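Local structure of cortical-lytic enzyme (Bacillus cereus, 4S3J) at residues V105-Y110 against P131-L136; I318-N323 against G403-W408; D146-E151 against Q196-T201; S140-R145 against T174-G179. The protein is an N-acetylglucosaminidase that degrades spore cortex peptidoglycan during germination, probably acting only on partially degraded material and recognising its muramic acid delta-lactam residues. One frame throughout, in Å; residues are numbered along the deposited sequence.

Interaction 1. Residues V105-Y110 against P131-L136; sequences VESIAY and PFLTYL
Hydrogen bonds converge on Ser107, where strand 104-111 meets the turn leading into strand 135-143. Ser107 O accepts twice, from Tyr135 N at 3.0 Å, nearly along the C=O axis, and from Thr134 N. The latter also reaches Ser107 OG, which in turn donates to Phe132 O at 2.7 Å, in the carbonyl plane and on a lone pair. A chi1 of 57° sets this hydroxyl between its own backbone N and carbonyl carbon. Thr134 OG1, beside its own backbone N, stands in for a backbone acceptor and takes Ser107 N at 3.0 Å and 164°; Thr428 O is a further partner of that hydroxyl. These bonds join the two parallel strands of the beta-alpha-beta unit 104-111, 120-129, 135-143, the first of the glycoside hydrolase family 18 TIM barrel. Past the turn, regular pairing takes over with Ala109 N on Tyr135 O at 3.3 Å. Apolar contacts lie on both faces: Ile108 CG1 rests against Tyr135 CB at 3.9 Å, and Leu133 CD2 reaches Ala109 CB at 3.6 Å. Glu106 OE1 lies in plane at the Tyr135 ring edge, 3.3 Å from CE2, while OE2 forms a salt bridge with Lys430.

Interaction 2. Residues I318-N323 against G403-W408; sequences IMMGQN and GGISYW
Met320, Gln322, Ile405 and Tyr407 point to one face of a parallel strand pair, each alongside its register partner on the other strand. Met320 and Ile405 run side by side in the same direction, both with the gamma carbon anti to the backbone N; a bend at chi3 (74°) then brings Met320 CE to Ile405 CD1 at 3.9 Å. The same CD1 also meets Gln322 CB, so the isoleucine tip fits between two side chains of the other strand. Gln322 and Tyr407 likewise run alongside each other, amide and ring planes 61° apart, with Gln322 CG 4.0 Å from Tyr407 CE1. Ile405 CG1 sits over one face of that ring, offset toward its rim. The Gln322 chain turns at chi2, which lets NE2 donate to Asn323 O at 3.1 Å while OE1 is held by Lys393.

On the other face, Met319 folds at chi2 (-68°) and lays SD over the backbone of Gly404, 3.4 Å from its CA; the sulfur occupies the space above this residue, which has no side chain. Between the strands, parallel bonding runs from Gly404 N on Ile318 O to Trp408 N on Gln322 O, the straightest being Ser406 N to Met320 O.

Helix 387-400 packs on the Met320 face, whereas Met319 and Ser406 face inward toward strands 104-111 and 278-281. This is the pairing of the last two strands of the TIM barrel, and it ends near the active site: the side chain of Trp408 is about 8 Å from that of Glu220, the probable proton donor.

Interaction 3. Residues D146-E151 against Q196-T201; sequences DGTLKE and QNKFIT
Asp146 OD1 is gripped twice, both times by Thr148. The hydroxyl OG1 donates to it at 2.8 Å on the syn lone pair, and the backbone N adds a bond of 3.2 Å from above the carboxylate plane, which makes an Asx turn. Thr148 OG1 fits the first role because it lies between its own backbone N and carbonyl carbon (chi1 66°). The turn presents the Asp146 carbonyl to helix 193-210. There Lys198, stretched out fully, brings NZ to Asp146 O at 3.1 Å, in the carbonyl plane, its aliphatic end running alongside Thr148 CG2. Asp146 OD2 and Lys198 NZ, 4.6 Å apart, are not in direct contact and are joined by a water; their opposite charges probably still attract.

Closer to the helix, Gly147 lies against Phe199, its CA 4.1 Å from Phe199 CA. Its positive phi suits the absence of a side chain. Gly147 O meets the helix through a CA-H contact with Phe199 and also lies in plane at the edge of the phenyl ring; Asn202 supplies a hydrogen bond to the same oxygen. The Leu149 and Phe199 side chains cross at about a right angle, with Leu149 CD2 3.6 Å from Phe199 CE1.

The loop packs against one side of helix 193-210, while Ile200 turns to helix 227-240. Phe199 and Leu149 reach inward to Ile173 of strand 168-177, and strand 149-150 pairs antiparallel with strand 135-143.

Interaction 4. Residues S140-R145 against T174-G179; sequences SFEAKR and TNIENG
Two parallel strands part company here: strands 135-143 and 168-177 pair through the backbone, then diverge, the first into a loop and the second into its last residues, 176-177, yet stay connected by water and a salt bridge. The pairing is short but straight. Thr174 N donates to Phe141 O, and Ala143 N to Thr174 O at 2.9 Å and 174°, both nearly along the C=O axis of the acceptor. Ser140, which follows a cis peptide bond, adds a side-chain link, its OG lying 2.8 Å from Thr174 OG1. Both hydroxyls take the position between their own backbone N and carbonyl carbon, so they meet tip to tip. Glu142 runs alongside Thr174 and crosses Ile176 obliquely, bringing OE2 to 3.7 Å from Ile176 CG2; its other oxygen, OE1, accepts from a water that Gly179 N also binds.

Ala143 O and Ile176 O, two acceptors, are bridged by a second water that donates to both. Beyond it, Arg145 grips Glu177 side-on. Its NE takes OE2 at 2.9 Å and NH2 takes OE1 at 3.0 Å, each on a syn lone pair, with guanidinium and carboxylate only 15° from coplanar. Ser182 also binds Glu177 OE1, which helps to fix the carboxylate.

Such segments at the C-terminal ends of parallel strands border the active site of a TIM barrel; the side chain of Thr174 is about 7 Å from that of Glu220, the probable proton donor.

Overall arrangement
All four contacts belong to the TIM-barrel part of the enzyme: interactions 1, 2 and 4 pair barrel strands, and interaction 3 lies on the outer helix layer. Interactions 1 and 2, centres 9 Å apart, touch where strands 104-111 and 404-408 lie side by side, through probable hydrogen bonds of Ile108 with Ile405 and Tyr407, so the first strand and the last close the barrel. Strand 135-143 carries the chain from interaction 1 to interaction 4, 24 Å off. Interactions 3 and 4, 11 Å apart, alternate along the sequence and touch through a probable hydrogen bond of Lys150 N to Glu142 O and packing of Phe199 on Ala143. Interaction 2 comes last; it and interaction 4 border the probable catalytic site.

Interaction 1. Residues V105-Y110 against P131-L136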
loop_
_atom_site.group_PDB
_atom_site.type_symbol
_atom_site.label_atom_id
_atom_site.label_comp_id
_atom_site.label_asym_id
_atom_site.label_seq_id
_atom_site.Cartn_x
_atom_site.Cartn_y
_atom_site.Cartn_z
ATOM N N VAL A 105 -2.896 -0.826 -13.871
ATOM C CA VAL A 105 -3.236 -0.619 -12.463
ATOM C C VAL A 105 -3.272 0.880 -12.175
ATOM O O VAL A 105 -2.568 1.665 -12.814
ATOM C CB VAL A 105 -2.211 -1.340 -11.526
ATOM C CG1 VAL A 105 -0.871 -0.604 -11.468
ATOM C CG2 VAL A 105 -2.771 -1.516 -10.139
ATOM N N GLU A 106 -4.095 1.286 -11.216
ATOM C CA GLU A 106 -4.003 2.631 -10.665
ATOM C C GLU A 106 -3.354 2.522 -9.299
ATOM O O GLU A 106 -3.666 1.609 -8.537
ATOM C CB GLU A 106 -5.373 3.315 -10.584
ATOM C CG GLU A 106 -5.974 3.532 -11.970
ATOM C CD GLU A 106 -7.139 4.505 -12.026
ATOM O OE1 GLU A 106 -7.498 5.089 -10.997
ATOM O OE2 GLU A 106 -7.676 4.705 -13.134
ATOM N N SER A 107 -2.428 3.434 -9.023
ATOM C CA SER A 107 -1.681 3.450 -7.772
ATOM C C SER A 107 -1.877 4.786 -7.081
ATOM O O SER A 107 -1.887 5.818 -7.735
ATOM C CB SER A 107 -0.194 3.201 -8.045
ATOM O OG SER A 107 0.290 4.176 -8.952
ATOM N N ILE A 108 -1.999 4.753 -5.754
ATOM C CA ILE A 108 -2.069 5.939 -4.923
ATOM C C ILE A 108 -0.989 5.847 -3.867
ATOM O O ILE A 108 -0.690 4.745 -3.414
ATOM C CB ILE A 108 -3.416 6.081 -4.194
ATOM C CG1 ILE A 108 -4.576 6.048 -5.194
ATOM C CG2 ILE A 108 -3.430 7.349 -3.328
ATOM C CD1 ILE A 108 -5.891 5.769 -4.525
ATOM N N ALA A 109 -0.383 6.967 -3.499
ATOM C CA ALA A 109 0.418 7.015 -2.271
ATOM C C ALA A 109 0.067 8.242 -1.444
ATOM O O ALA A 109 -0.110 9.333 -1.982
ATOM C CB ALA A 109 1.893 7.013 -2.579
ATOM N N TYR A 110 0.003 8.055 -0.127
ATOM C CA TYR A 110 -0.286 9.118 0.815
ATOM C C TYR A 110 0.985 9.728 1.367
ATOM O O TYR A 110 1.956 9.018 1.612
ATOM C CB TYR A 110 -1.141 8.586 1.978
ATOM C CG TYR A 110 -2.606 8.430 1.616
ATOM C CD1 TYR A 110 -3.060 7.347 0.880
ATOM C CD2 TYR A 110 -3.534 9.400 1.998
ATOM C CE1 TYR A 110 -4.407 7.219 0.537
ATOM C CE2 TYR A 110 -4.883 9.275 1.652
ATOM C CZ TYR A 110 -5.310 8.176 0.920
ATOM O OH TYR A 110 -6.638 8.017 0.538
ATOM N N PRO A 131 6.823 9.219 -10.005
ATOM C CA PRO A 131 6.700 8.609 -11.336
ATOM C C PRO A 131 5.882 7.314 -11.340
ATOM O O PRO A 131 5.297 6.970 -12.366
ATOM C CB PRO A 131 8.153 8.323 -11.722
ATOM C CG PRO A 131 8.961 9.224 -10.917
ATOM C CD PRO A 131 8.230 9.425 -9.627
ATOM N N PHE A 132 5.817 6.640 -10.192
ATOM C CA PHE A 132 5.109 5.372 -10.054
ATOM C C PHE A 132 3.628 5.533 -9.681
ATOM O O PHE A 132 2.949 4.524 -9.444
ATOM C CB PHE A 132 5.773 4.493 -8.969
ATOM C CG PHE A 132 7.221 4.180 -9.201
ATOM C CD1 PHE A 132 8.221 5.008 -8.711
ATOM C CD2 PHE A 132 7.578 3.020 -9.865
ATOM C CE1 PHE A 132 9.551 4.698 -8.909
ATOM C CE2 PHE A 132 8.908 2.707 -10.066
ATOM C CZ PHE A 132 9.894 3.551 -9.588
ATOM N N LEU A 133 3.127 6.775 -9.641
ATOM C CA LEU A 133 1.795 7.063 -9.099
ATOM C C LEU A 133 0.753 7.533 -10.109
ATOM O O LEU A 133 1.025 8.380 -10.970
ATOM C CB LEU A 133 1.888 8.145 -8.034
ATOM C CG LEU A 133 2.769 7.851 -6.833
ATOM C CD1 LEU A 133 2.636 9.042 -5.876
ATOM C CD2 LEU A 133 2.379 6.557 -6.159
ATOM N N THR A 134 -0.464 7.023 -9.968
ATOM C CA THR A 134 -1.597 7.619 -10.663
ATOM C C THR A 134 -2.060 8.855 -9.890
ATOM O O THR A 134 -2.401 9.902 -10.481
ATOM C CB THR A 134 -2.778 6.631 -10.810
ATOM O OG1 THR A 134 -2.312 5.377 -11.333
ATOM C CG2 THR A 134 -3.845 7.221 -11.732
ATOM N N TYR A 135 -2.069 8.710 -8.562
ATOM C CA TYR A 135 -2.523 9.748 -7.644
ATOM C C TYR A 135 -1.544 9.958 -6.494
ATOM O O TYR A 135 -0.983 8.992 -5.998
ATOM C CB TYR A 135 -3.877 9.373 -7.043
ATOM C CG TYR A 135 -5.010 9.204 -8.013
ATOM C CD1 TYR A 135 -5.754 10.290 -8.402
ATOM C CD2 TYR A 135 -5.345 7.952 -8.512
ATOM C CE1 TYR A 135 -6.792 10.154 -9.276
ATOM C CE2 TYR A 135 -6.395 7.797 -9.390
ATOM C CZ TYR A 135 -7.112 8.909 -9.766
ATOM O OH TYR A 135 -8.174 8.809 -10.647
ATOM N N LEU A 136 -1.380 11.216 -6.071
ATOM C CA LEU A 136 -0.629 11.594 -4.871
ATOM C C LEU A 136 -1.595 12.237 -3.887
ATOM O O LEU A 136 -2.294 13.201 -4.238
ATOM C CB LEU A 136 0.508 12.548 -5.212
ATOM C CG LEU A 136 1.334 13.072 -4.034
ATOM C CD1 LEU A 136 2.076 11.923 -3.301
ATOM C CD2 LEU A 136 2.313 14.129 -4.502
#

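Interaction 2. Residues I318-N323 against G403-W408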
loop_
_atom_site.group_PDB
_atom_site.type_symbol
_atom_site.label_atom_id
_atom_site.label_comp_id
_atom_site.label_asym_id
_atom_site.label_seq_id
_atom_site.Cartn_x
_atom_site.Cartn_y
_atom_site.Cartn_z
ATOM N N ILE A 318 -12.432 -0.543 -6.663
ATOM C CA ILE A 318 -11.759 -0.895 -5.411
ATOM C C ILE A 318 -10.243 -0.670 -5.468
ATOM O O ILE A 318 -9.545 -1.256 -6.315
ATOM C CB ILE A 318 -12.041 -2.364 -5.020
ATOM C CG1 ILE A 318 -13.537 -2.572 -4.804
ATOM C CG2 ILE A 318 -11.257 -2.738 -3.746
ATOM C CD1 ILE A 318 -13.977 -4.026 -4.718
ATOM N N MET A 319 -9.755 0.177 -4.561
ATOM C CA MET A 319 -8.326 0.351 -4.330
ATOM C C MET A 319 -7.979 -0.316 -3.015
ATOM O O MET A 319 -8.496 0.062 -1.966
ATOM C CB MET A 319 -7.923 1.828 -4.299
ATOM C CG MET A 319 -8.363 2.652 -5.507
ATOM S SD MET A 319 -7.492 2.163 -7.022
ATOM C CE MET A 319 -8.749 2.530 -8.259
ATOM N N MET A 320 -7.120 -1.327 -3.087
ATOM C CA MET A 320 -6.669 -2.066 -1.909
ATOM C C MET A 320 -5.636 -1.271 -1.123
ATOM O O MET A 320 -4.562 -0.949 -1.643
ATOM C CB MET A 320 -6.069 -3.417 -2.338
ATOM C CG MET A 320 -5.562 -4.285 -1.178
ATOM S SD MET A 320 -4.661 -5.737 -1.777
ATOM C CE MET A 320 -3.134 -4.980 -2.313
ATOM N N GLY A 321 -5.944 -0.966 0.132
ATOM C CA GLY A 321 -4.980 -0.313 1.004
ATOM C C GLY A 321 -3.812 -1.224 1.311
ATOM O O GLY A 321 -3.992 -2.419 1.535
ATOM N N GLN A 322 -2.601 -0.666 1.264
ATOM C CA GLN A 322 -1.393 -1.423 1.558
ATOM C C GLN A 322 -0.434 -0.620 2.419
ATOM O O GLN A 322 0.011 0.446 2.021
ATOM C CB GLN A 322 -0.701 -1.828 0.262
ATOM C CG GLN A 322 0.571 -2.634 0.475
ATOM C CD GLN A 322 0.306 -3.973 1.159
ATOM O OE1 GLN A 322 -0.585 -4.727 0.755
ATOM N NE2 GLN A 322 1.076 -4.266 2.206
ATOM N N ASN A 323 -0.080 -1.173 3.573
ATOM C CA ASN A 323 0.925 -0.587 4.445
ATOM C C ASN A 323 2.316 -0.780 3.865
ATOM O O ASN A 323 2.617 -1.849 3.308
ATOM C CB ASN A 323 0.858 -1.233 5.833
ATOM C CG ASN A 323 0.986 -2.741 5.766
ATOM O OD1 ASN A 323 0.097 -3.429 5.228
ATOM N ND2 ASN A 323 2.111 -3.271 6.249
ATOM N N GLY A 403 -9.313 -2.491 -8.994
ATOM C CA GLY A 403 -8.778 -1.362 -9.729
ATOM C C GLY A 403 -7.346 -0.974 -9.439
ATOM O O GLY A 403 -6.624 -0.523 -10.332
ATOM N N GLY A 404 -6.922 -1.104 -8.189
ATOM C CA GLY A 404 -5.628 -0.573 -7.845
ATOM C C GLY A 404 -5.208 -0.793 -6.415
ATOM O O GLY A 404 -5.767 -1.623 -5.702
ATOM N N ILE A 405 -4.176 -0.051 -6.027
ATOM C CA ILE A 405 -3.531 -0.197 -4.732
ATOM C C ILE A 405 -3.230 1.203 -4.178
ATOM O O ILE A 405 -2.868 2.114 -4.922
ATOM C CB ILE A 405 -2.237 -1.065 -4.862
ATOM C CG1 ILE A 405 -1.574 -1.304 -3.506
ATOM C CG2 ILE A 405 -1.257 -0.430 -5.815
ATOM C CD1 ILE A 405 -0.511 -2.380 -3.574
ATOM N N SER A 406 -3.400 1.372 -2.869
ATOM C CA SER A 406 -3.180 2.638 -2.203
ATOM C C SER A 406 -2.204 2.467 -1.050
ATOM O O SER A 406 -2.484 1.752 -0.100
ATOM C CB SER A 406 -4.523 3.199 -1.703
ATOM O OG SER A 406 -4.360 4.422 -1.017
ATOM N N TYR A 407 -1.068 3.145 -1.141
ATOM C CA TYR A 407 0.023 2.954 -0.186
ATOM C C TYR A 407 0.034 3.969 0.957
ATOM O O TYR A 407 0.029 5.176 0.717
ATOM C CB TYR A 407 1.337 3.046 -0.915
ATOM C CG TYR A 407 1.660 1.899 -1.841
ATOM C CD1 TYR A 407 2.114 0.672 -1.334
ATOM C CD2 TYR A 407 1.565 2.034 -3.212
ATOM C CE1 TYR A 407 2.451 -0.378 -2.189
ATOM C CE2 TYR A 407 1.908 0.980 -4.082
ATOM C CZ TYR A 407 2.346 -0.220 -3.562
ATOM O OH TYR A 407 2.722 -1.281 -4.380
ATOM N N TRP A 408 0.110 3.469 2.193
ATOM C CA TRP A 408 0.355 4.287 3.384
ATOM C C TRP A 408 1.726 3.880 3.947
ATOM O O TRP A 408 1.851 2.772 4.488
ATOM C CB TRP A 408 -0.715 4.082 4.457
ATOM C CG TRP A 408 -0.568 5.078 5.584
ATOM C CD1 TRP A 408 0.257 4.984 6.663
ATOM C CD2 TRP A 408 -1.243 6.328 5.708
ATOM N NE1 TRP A 408 0.127 6.096 7.466
ATOM C CE2 TRP A 408 -0.782 6.938 6.891
ATOM C CE3 TRP A 408 -2.188 6.999 4.930
ATOM C CZ2 TRP A 408 -1.238 8.180 7.324
ATOM C CZ3 TRP A 408 -2.637 8.235 5.363
ATOM C CH2 TRP A 408 -2.158 8.810 6.543
#

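Interaction 3. Residues D146-E151 against Q196-T201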
loop_
_atom_site.group_PDB
_atom_site.type_symbol
_atom_site.label_atom_id
_atom_site.label_comp_id
_atom_site.label_asym_id
_atom_site.label_seq_id
_atom_site.Cartn_x
_atom_site.Cartn_y
_atom_site.Cartn_z
ATOM N N ASP A 146 -17.367 25.939 10.071
ATOM C CA ASP A 146 -17.906 27.025 9.247
ATOM C C ASP A 146 -17.845 26.703 7.753
ATOM O O ASP A 146 -18.144 27.552 6.923
ATOM C CB ASP A 146 -17.170 28.334 9.551
ATOM C CG ASP A 146 -15.697 28.295 9.207
ATOM O OD1 ASP A 146 -15.189 27.229 8.821
ATOM O OD2 ASP A 146 -15.035 29.344 9.368
ATOM N N GLY A 147 -17.494 25.468 7.415
ATOM C CA GLY A 147 -17.489 25.034 6.033
ATOM C C GLY A 147 -16.255 25.447 5.258
ATOM O O GLY A 147 -16.274 25.450 4.033
ATOM N N THR A 148 -15.196 25.829 5.962
ATOM C CA THR A 148 -13.920 26.129 5.321
ATOM C C THR A 148 -12.970 24.965 5.596
ATOM O O THR A 148 -13.317 24.036 6.333
ATOM C CB THR A 148 -13.296 27.465 5.835
ATOM O OG1 THR A 148 -12.926 27.350 7.214
ATOM C CG2 THR A 148 -14.270 28.626 5.632
ATOM N N LEU A 149 -11.790 25.021 4.981
ATOM C CA LEU A 149 -10.763 23.995 5.117
ATOM C C LEU A 149 -9.489 24.586 5.716
ATOM O O LEU A 149 -9.098 25.701 5.370
ATOM C CB LEU A 149 -10.434 23.386 3.751
ATOM C CG LEU A 149 -11.541 22.650 2.964
ATOM C CD1 LEU A 149 -11.092 22.350 1.519
ATOM C CD2 LEU A 149 -11.921 21.348 3.646
ATOM N N LYS A 150 -8.836 23.817 6.584
ATOM C CA LYS A 150 -7.479 24.113 7.024
ATOM C C LYS A 150 -6.494 23.500 6.042
ATOM O O LYS A 150 -6.435 22.278 5.920
ATOM C CB LYS A 150 -7.214 23.540 8.410
ATOM C CG LYS A 150 -5.864 23.927 8.980
ATOM C CD LYS A 150 -5.584 23.237 10.291
ATOM C CE LYS A 150 -4.155 23.530 10.751
ATOM N NZ LYS A 150 -3.831 22.851 12.026
ATOM N N GLU A 151 -5.738 24.345 5.342
ATOM C CA GLU A 151 -4.784 23.860 4.347
ATOM C C GLU A 151 -3.496 23.410 5.025
ATOM O O GLU A 151 -2.969 24.122 5.891
ATOM C CB GLU A 151 -4.447 24.942 3.327
ATOM C CG GLU A 151 -5.606 25.423 2.492
ATOM C CD GLU A 151 -5.155 26.129 1.223
ATOM O OE1 GLU A 151 -3.943 26.107 0.916
ATOM O OE2 GLU A 151 -6.022 26.698 0.530
ATOM N N GLN A 196 -23.124 23.158 4.582
ATOM C CA GLN A 196 -22.702 22.154 3.601
ATOM C C GLN A 196 -22.568 22.787 2.215
ATOM O O GLN A 196 -21.666 22.459 1.461
ATOM C CB GLN A 196 -23.677 20.973 3.568
ATOM C CG GLN A 196 -23.228 19.853 2.659
ATOM C CD GLN A 196 -24.190 18.682 2.651
ATOM O OE1 GLN A 196 -24.744 18.333 1.608
ATOM N NE2 GLN A 196 -24.362 18.048 3.798
ATOM N N ASN A 197 -23.466 23.712 1.874
ATOM C CA ASN A 197 -23.396 24.351 0.564
ATOM C C ASN A 197 -22.129 25.192 0.424
ATOM O O ASN A 197 -21.448 25.154 -0.605
ATOM C CB ASN A 197 -24.635 25.226 0.339
ATOM C CG ASN A 197 -24.593 25.963 -0.980
ATOM O OD1 ASN A 197 -24.561 25.350 -2.044
ATOM N ND2 ASN A 197 -24.571 27.293 -0.916
ATOM N N LYS A 198 -21.798 25.917 1.488
ATOM C CA LYS A 198 -20.574 26.713 1.539
ATOM C C LYS A 198 -19.345 25.815 1.472
ATOM O O LYS A 198 -18.371 26.118 0.789
ATOM C CB LYS A 198 -20.527 27.538 2.825
ATOM C CG LYS A 198 -19.248 28.356 3.004
ATOM C CD LYS A 198 -19.334 29.300 4.205
ATOM C CE LYS A 198 -17.977 29.949 4.492
ATOM N NZ LYS A 198 -17.867 30.488 5.887
ATOM N N PHE A 199 -19.422 24.705 2.190
ATOM C CA PHE A 199 -18.348 23.707 2.234
ATOM C C PHE A 199 -18.034 23.185 0.840
ATOM O O PHE A 199 -16.863 23.170 0.419
ATOM C CB PHE A 199 -18.766 22.570 3.185
ATOM C CG PHE A 199 -17.681 21.550 3.490
ATOM C CD1 PHE A 199 -16.426 21.949 3.930
ATOM C CD2 PHE A 199 -17.958 20.206 3.410
ATOM C CE1 PHE A 199 -15.450 21.018 4.240
ATOM C CE2 PHE A 199 -16.982 19.260 3.721
ATOM C CZ PHE A 199 -15.732 19.683 4.154
ATOM N N ILE A 200 -19.061 22.750 0.119
ATOM C CA ILE A 200 -18.845 22.187 -1.213
ATOM C C ILE A 200 -18.291 23.266 -2.144
ATOM O O ILE A 200 -17.409 23.010 -2.948
ATOM C CB ILE A 200 -20.145 21.584 -1.793
ATOM C CG1 ILE A 200 -20.585 20.403 -0.931
ATOM C CG2 ILE A 200 -19.944 21.146 -3.238
ATOM C CD1 ILE A 200 -21.921 19.827 -1.289
ATOM N N THR A 201 -18.802 24.486 -2.024
ATOM C CA THR A 201 -18.277 25.591 -2.814
ATOM C C THR A 201 -16.785 25.797 -2.557
ATOM O O THR A 201 -16.006 25.943 -3.501
ATOM C CB THR A 201 -19.053 26.895 -2.507
ATOM O OG1 THR A 201 -20.395 26.753 -2.982
ATOM C CG2 THR A 201 -18.426 28.087 -3.192
HETATM O O HOH W 1 -15.874 31.982 7.675
#

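Interaction 4. Residues S140-R145 against T174-G179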
loop_
_atom_site.group_PDB
_atom_site.type_symbol
_atom_site.label_atom_id
_atom_site.label_comp_id
_atom_site.label_asym_id
_atom_site.label_seq_id
_atom_site.Cartn_x
_atom_site.Cartn_y
_atom_site.Cartn_z
ATOM N N SER A 140 -3.497 16.191 5.366
ATOM C CA SER A 140 -4.837 16.364 4.779
ATOM C C SER A 140 -5.291 17.820 4.938
ATOM O O SER A 140 -4.656 18.600 5.630
ATOM C CB SER A 140 -5.867 15.458 5.466
ATOM O OG SER A 140 -6.171 15.959 6.758
ATOM N N PHE A 141 -6.379 18.165 4.269
ATOM C CA PHE A 141 -7.153 19.379 4.550
ATOM C C PHE A 141 -8.192 19.021 5.598
ATOM O O PHE A 141 -8.969 18.089 5.388
ATOM C CB PHE A 141 -7.865 19.882 3.304
ATOM C CG PHE A 141 -6.966 20.484 2.262
ATOM C CD1 PHE A 141 -6.085 19.682 1.537
ATOM C CD2 PHE A 141 -7.025 21.839 1.971
ATOM C CE1 PHE A 141 -5.279 20.230 0.569
ATOM C CE2 PHE A 141 -6.208 22.389 0.988
ATOM C CZ PHE A 141 -5.340 21.580 0.289
ATOM N N GLU A 142 -8.232 19.748 6.712
ATOM C CA GLU A 142 -9.180 19.452 7.776
ATOM C C GLU A 142 -10.423 20.323 7.621
ATOM O O GLU A 142 -10.313 21.537 7.519
ATOM C CB GLU A 142 -8.530 19.662 9.150
ATOM C CG GLU A 142 -7.308 18.734 9.316
ATOM C CD GLU A 142 -6.579 18.839 10.647
ATOM O OE1 GLU A 142 -6.884 19.740 11.453
ATOM O OE2 GLU A 142 -5.674 18.001 10.876
ATOM N N ALA A 143 -11.585 19.682 7.577
ATOM C CA ALA A 143 -12.867 20.370 7.492
ATOM C C ALA A 143 -13.114 21.127 8.781
ATOM O O ALA A 143 -12.744 20.655 9.853
ATOM C CB ALA A 143 -13.969 19.373 7.248
ATOM N N LYS A 144 -13.774 22.280 8.667
ATOM C CA LYS A 144 -14.097 23.142 9.812
ATOM C C LYS A 144 -15.594 23.351 9.890
ATOM O O LYS A 144 -16.295 23.189 8.902
ATOM C CB LYS A 144 -13.347 24.475 9.694
ATOM C CG LYS A 144 -11.853 24.295 9.905
ATOM C CD LYS A 144 -11.005 25.442 9.372
ATOM C CE LYS A 144 -11.368 26.814 9.896
ATOM N NZ LYS A 144 -10.650 27.845 9.085
ATOM N N ARG A 145 -16.066 23.736 11.076
ATOM C CA ARG A 145 -17.496 23.848 11.336
ATOM C C ARG A 145 -18.162 25.011 10.605
ATOM O O ARG A 145 -19.394 25.064 10.532
ATOM C CB ARG A 145 -17.722 23.973 12.838
ATOM C CG ARG A 145 -17.503 22.663 13.578
ATOM C CD ARG A 145 -17.613 22.840 15.087
ATOM N NE ARG A 145 -17.189 21.623 15.781
ATOM C CZ ARG A 145 -17.782 21.104 16.848
ATOM N NH1 ARG A 145 -18.831 21.718 17.419
ATOM N NH2 ARG A 145 -17.311 19.977 17.369
ATOM N N THR A 174 -10.438 15.615 5.613
ATOM C CA THR A 174 -10.730 14.826 6.807
ATOM C C THR A 174 -11.645 15.561 7.774
ATOM O O THR A 174 -11.698 16.797 7.787
ATOM C CB THR A 174 -9.442 14.458 7.593
ATOM O OG1 THR A 174 -8.675 15.633 7.877
ATOM C CG2 THR A 174 -8.574 13.508 6.785
ATOM N N ASN A 175 -12.328 14.786 8.615
ATOM C CA ASN A 175 -13.097 15.377 9.717
ATOM C C ASN A 175 -12.310 15.303 11.026
ATOM O O ASN A 175 -12.776 14.756 12.032
ATOM C CB ASN A 175 -14.450 14.685 9.870
ATOM C CG ASN A 175 -14.317 13.221 10.192
ATOM O OD1 ASN A 175 -13.433 12.533 9.666
ATOM N ND2 ASN A 175 -15.211 12.722 11.044
ATOM N N ILE A 176 -11.088 15.833 10.991
ATOM C CA ILE A 176 -10.221 15.894 12.164
ATOM C C ILE A 176 -10.347 17.229 12.878
ATOM O O ILE A 176 -10.304 18.290 12.239
ATOM C CB ILE A 176 -8.773 15.652 11.771
ATOM C CG1 ILE A 176 -8.613 14.214 11.301
ATOM C CG2 ILE A 176 -7.845 15.922 12.959
ATOM C CD1 ILE A 176 -7.265 13.905 10.643
ATOM N N GLU A 177 -10.509 17.160 14.202
ATOM C CA GLU A 177 -10.477 18.329 15.070
ATOM C C GLU A 177 -9.493 18.039 16.184
ATOM O O GLU A 177 -9.605 17.003 16.832
ATOM C CB GLU A 177 -11.860 18.618 15.691
ATOM C CG GLU A 177 -12.876 19.153 14.733
ATOM C CD GLU A 177 -14.153 19.659 15.415
ATOM O OE1 GLU A 177 -14.773 18.914 16.212
ATOM O OE2 GLU A 177 -14.525 20.817 15.157
ATOM N N ASN A 178 -8.547 18.953 16.403
ATOM C CA ASN A 178 -7.539 18.796 17.443
ATOM C C ASN A 178 -6.872 17.415 17.406
ATOM O O ASN A 178 -6.686 16.773 18.439
ATOM C CB ASN A 178 -8.174 19.049 18.808
ATOM C CG ASN A 178 -8.785 20.450 18.915
ATOM O OD1 ASN A 178 -9.932 20.609 19.336
ATOM N ND2 ASN A 178 -8.021 21.464 18.516
ATOM N N GLY A 179 -6.529 16.960 16.206
ATOM C CA GLY A 179 -5.744 15.753 16.031
ATOM C C GLY A 179 -6.522 14.455 16.110
ATOM O O GLY A 179 -5.932 13.381 16.045
HETATM O O HOH W 2 -5.961 18.888 14.165
HETATM O O HOH W 3 -11.264 20.848 11.977
#